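Local structure of UDP-N-acetylglucosamine 4,6-dehydratase (Vibrio fischeri, 3PVZ) at the interface of chains A and B. The protein acts as a UDP-N-acetylglucosamine 4,6-dehydratase, an NAD-binding lyase of the extended short-chain dehydrogenase/reductase type that removes water from the nucleotide sugar. Sequence-based numbering; all coordinates share one arbitrary frame. Chains: chain A/B, UDP-N-acetylglucosamine 4,6-dehydratase.

Contact 1: the interface of chains A and B. Residues chain A 123-124, 126, 208; chain B 70-71, 74, 78.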
# COMPACT_ATOMS: atom_id res chain seq x y z
N LYS A 123 4.85 0.48 8.82
CA LYS A 123 5.47 -0.46 9.76
C LYS A 123 6.93 -0.79 9.47
O LYS A 123 7.56 -1.37 10.35
CB LYS A 123 4.67 -1.78 9.85
CG LYS A 123 4.68 -2.61 8.55
CD LYS A 123 4.26 -4.05 8.75
CE LYS A 123 4.19 -4.80 7.41
NZ LYS A 123 3.66 -6.22 7.60
N HIS A 124 7.47 -0.44 8.29
CA HIS A 124 8.85 -0.79 7.93
C HIS A 124 9.85 0.13 8.57
O HIS A 124 9.79 1.35 8.43
CB HIS A 124 9.03 -0.84 6.41
CG HIS A 124 8.39 -2.04 5.81
ND1 HIS A 124 9.02 -3.26 5.75
CD2 HIS A 124 7.13 -2.24 5.34
CE1 HIS A 124 8.18 -4.16 5.25
NE2 HIS A 124 7.03 -3.56 4.98
N ARG A 126 12.78 0.90 7.94
CA ARG A 126 13.46 1.72 6.94
C ARG A 126 12.65 2.95 6.53
O ARG A 126 13.17 3.84 5.89
CB ARG A 126 13.74 0.86 5.70
CG ARG A 126 12.47 0.24 5.06
CD ARG A 126 12.60 -1.29 4.88
NE ARG A 126 11.83 -2.05 5.86
CZ ARG A 126 12.28 -2.39 7.07
NH1 ARG A 126 13.51 -2.06 7.44
NH2 ARG A 126 11.51 -3.07 7.92
N GLY A 208 4.90 -7.66 2.94
CA GLY A 208 6.11 -6.95 3.25
C GLY A 208 7.16 -7.69 4.09
O GLY A 208 8.28 -7.22 4.21
N GLU B 70 3.82 1.27 0.86
CA GLU B 70 5.06 0.94 1.56
C GLU B 70 5.47 -0.51 1.25
O GLU B 70 6.61 -0.77 0.85
CB GLU B 70 4.81 1.17 3.06
CG GLU B 70 6.01 0.95 3.94
CD GLU B 70 5.66 0.82 5.41
OE1 GLU B 70 6.39 1.43 6.22
OE2 GLU B 70 4.71 0.09 5.77
N ASN B 71 4.54 -1.46 1.39
CA ASN B 71 4.85 -2.87 1.10
C ASN B 71 5.31 -3.16 -0.34
O ASN B 71 6.33 -3.80 -0.54
CB ASN B 71 3.68 -3.77 1.46
CG ASN B 71 3.51 -3.96 2.95
OD1 ASN B 71 4.47 -3.86 3.72
ND2 ASN B 71 2.31 -4.24 3.36
N VAL B 74 8.98 -1.98 -1.01
CA VAL B 74 9.88 -2.97 -0.46
C VAL B 74 10.09 -4.12 -1.45
O VAL B 74 11.24 -4.51 -1.71
CB VAL B 74 9.33 -3.51 0.89
CG1 VAL B 74 9.84 -4.88 1.19
CG2 VAL B 74 9.67 -2.54 2.03
N ARG B 78 13.59 -5.27 -3.24
CA ARG B 78 13.99 -6.66 -3.23
C ARG B 78 14.17 -7.18 -4.66
O ARG B 78 15.17 -7.80 -4.96
CB ARG B 78 12.98 -7.51 -2.47
CG ARG B 78 13.06 -7.31 -0.99
CD ARG B 78 11.97 -8.06 -0.25
NE ARG B 78 12.03 -7.78 1.18
CZ ARG B 78 11.11 -8.14 2.07
NH1 ARG B 78 10.01 -8.78 1.69
NH2 ARG B 78 11.29 -7.84 3.35
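B:Glu70 and B:Asn71, in the first turn of helix 70-84, reach across to A:Lys123 and A:His124 in a loop of the other subunit, and hydrogen bonds lead the contact. The B:Glu70 carboxylate receives two successive backbone amides. B:Glu70 OE2 takes the A:Lys123 N through its syn lone pair at 3.1 Å, almost straight (172° at H), while B:Glu70 OE1 is met by the A:His124 N from above the carboxylate plane at 3.0 Å. A forked acid suits such a pair of neighbouring N-H groups, and CG anti to the backbone N (chi1 -177°) with an extended chain carries it to them. The imidazole nitrogen A:His124 NE2 donates to the B:Asn71 side-chain carbonyl OD1 at 2.9 Å, in the ring plane and nearly in line with C=O, with amide and ring 87° apart. On the same ring, A:His124 ND1 accepts A:Arg126 NE at 3.1 Å, so both nitrogens are engaged and the ring's rotation is fixed. The arrangement would suit a neutral ring with its hydrogen on NE2.

Packing completes the grip. The B:Val74 methyl CG2 sits over one face of the A:His124 imidazole, 3.8 Å from the ring centroid, a CH-pi contact for which a compact branched side chain is apt. At the ring's edge the B:Glu70 carboxylate carbon CD lies 3.4 Å from A:His124 CD2, its plane nearly perpendicular to the ring. A:Gly208, without a side chain, lets its CA approach the B:Asn71 amide, and its O receives a weak bond from B:Arg78 NH2.

Because A:Lys123 and B:Asn71 are also NAD(+)-binding residues, this patch may steady the cofactor-binding loop of one chain and the helix start of the other.

Contact 2: the interface of chains A and B. Residues chain A 367-369; chain B 108.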
# COMPACT_ATOMS: atom_id res chain seq x y z
N ASP A 367 5.81 25.25 7.75
CA ASP A 367 7.05 25.70 7.16
C ASP A 367 7.37 25.00 5.83
O ASP A 367 8.22 25.47 5.06
CB ASP A 367 8.21 25.52 8.15
CG ASP A 367 7.98 26.28 9.47
OD1 ASP A 367 7.10 27.17 9.51
OD2 ASP A 367 8.67 25.97 10.47
N ARG A 368 6.68 23.90 5.56
CA ARG A 368 6.84 23.09 4.35
C ARG A 368 8.24 22.53 4.26
O ARG A 368 8.68 22.12 3.19
CB ARG A 368 6.52 23.85 3.05
CG ARG A 368 5.24 24.70 3.00
CD ARG A 368 4.01 24.02 3.50
NE ARG A 368 3.06 23.60 2.46
CZ ARG A 368 1.84 23.12 2.74
NH1 ARG A 368 1.44 23.04 4.01
NH2 ARG A 368 1.01 22.75 1.76
N GLN A 369 8.93 22.50 5.39
CA GLN A 369 10.32 22.03 5.44
C GLN A 369 10.67 21.61 6.86
O GLN A 369 10.25 22.26 7.82
CB GLN A 369 11.30 23.11 4.94
CG GLN A 369 11.83 24.11 6.00
CD GLN A 369 12.12 25.52 5.43
OE1 GLN A 369 12.71 25.68 4.35
NE2 GLN A 369 11.70 26.55 6.17
N LYS B 108 9.98 20.29 -2.64
CA LYS B 108 10.55 21.58 -2.33
C LYS B 108 12.01 21.41 -1.93
O LYS B 108 12.82 22.25 -2.28
CB LYS B 108 9.78 22.28 -1.23
CG LYS B 108 10.29 23.66 -0.93
CD LYS B 108 9.63 24.27 0.28
CE LYS B 108 10.25 25.61 0.63
NZ LYS B 108 10.06 25.93 2.08
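The C-terminal end of helix 351-367 and the loop that leaves it form the chain A side of this contact; chain B answers with B:Lys108, near the end of helix 101-109. Extended along its length, the B:Lys108 side chain spans the gap between the subunits and delivers its amine, NZ, to the end of the facing helix. A lysine suits such a place because its flexible methylene stem can lie against a neighbouring backbone while its polar end stays among oxygen atoms.

The stem packs on the backbone of the loop by van der Waals contact. B:Lys108 CD lies 3.7 Å from the backbone carbonyl oxygen A:Arg368 O. Carbon meets carbon more loosely, with B:Lys108 CD 4.2 Å from A:Arg368 CB. A:Arg368 has a positive phi (62°), a left-handed backbone conformation that ends the helix and turns the chain into the loop. The arginine contributes its backbone and CB to the contact, in keeping with a position where the course of the main chain matters more than the charged end of the side chain.

Around the tip of the lysine, the interaction is one of position and charge. A:Gln369, whose side chain crosses that of the lysine at a slant, bends at chi2 and turns its amide oxygen toward the amine. Glutamine suits this place because its amide is polar and its partly negative oxygen can face the amine. A:Asp367 O, the carbonyl at the negative end of the helix dipole, may also attract the amine electrostatically, at more than hydrogen-bonding distance. B:Lys108 NZ lies 3.5 Å from both A:Gln369 OE1 and A:Asp367 O.

The C-alpha centres of contact 1 and contact 2 lie about 25 Å apart, and the two have no residue or secondary-structure element in common. Contact 1 pairs helix 70-84 of one chain with cofactor-site loops of the other, whereas contact 2 joins helix 101-109 to the end of helix 351-367. Both belong to one two-fold symmetric interface, so each recurs with the chains exchanged. The directional bonding of contact 1 and the looser packing of contact 2 thus hold the subunits at separate points, consistent with a dimer, although the crystal alone does not prove one in solution.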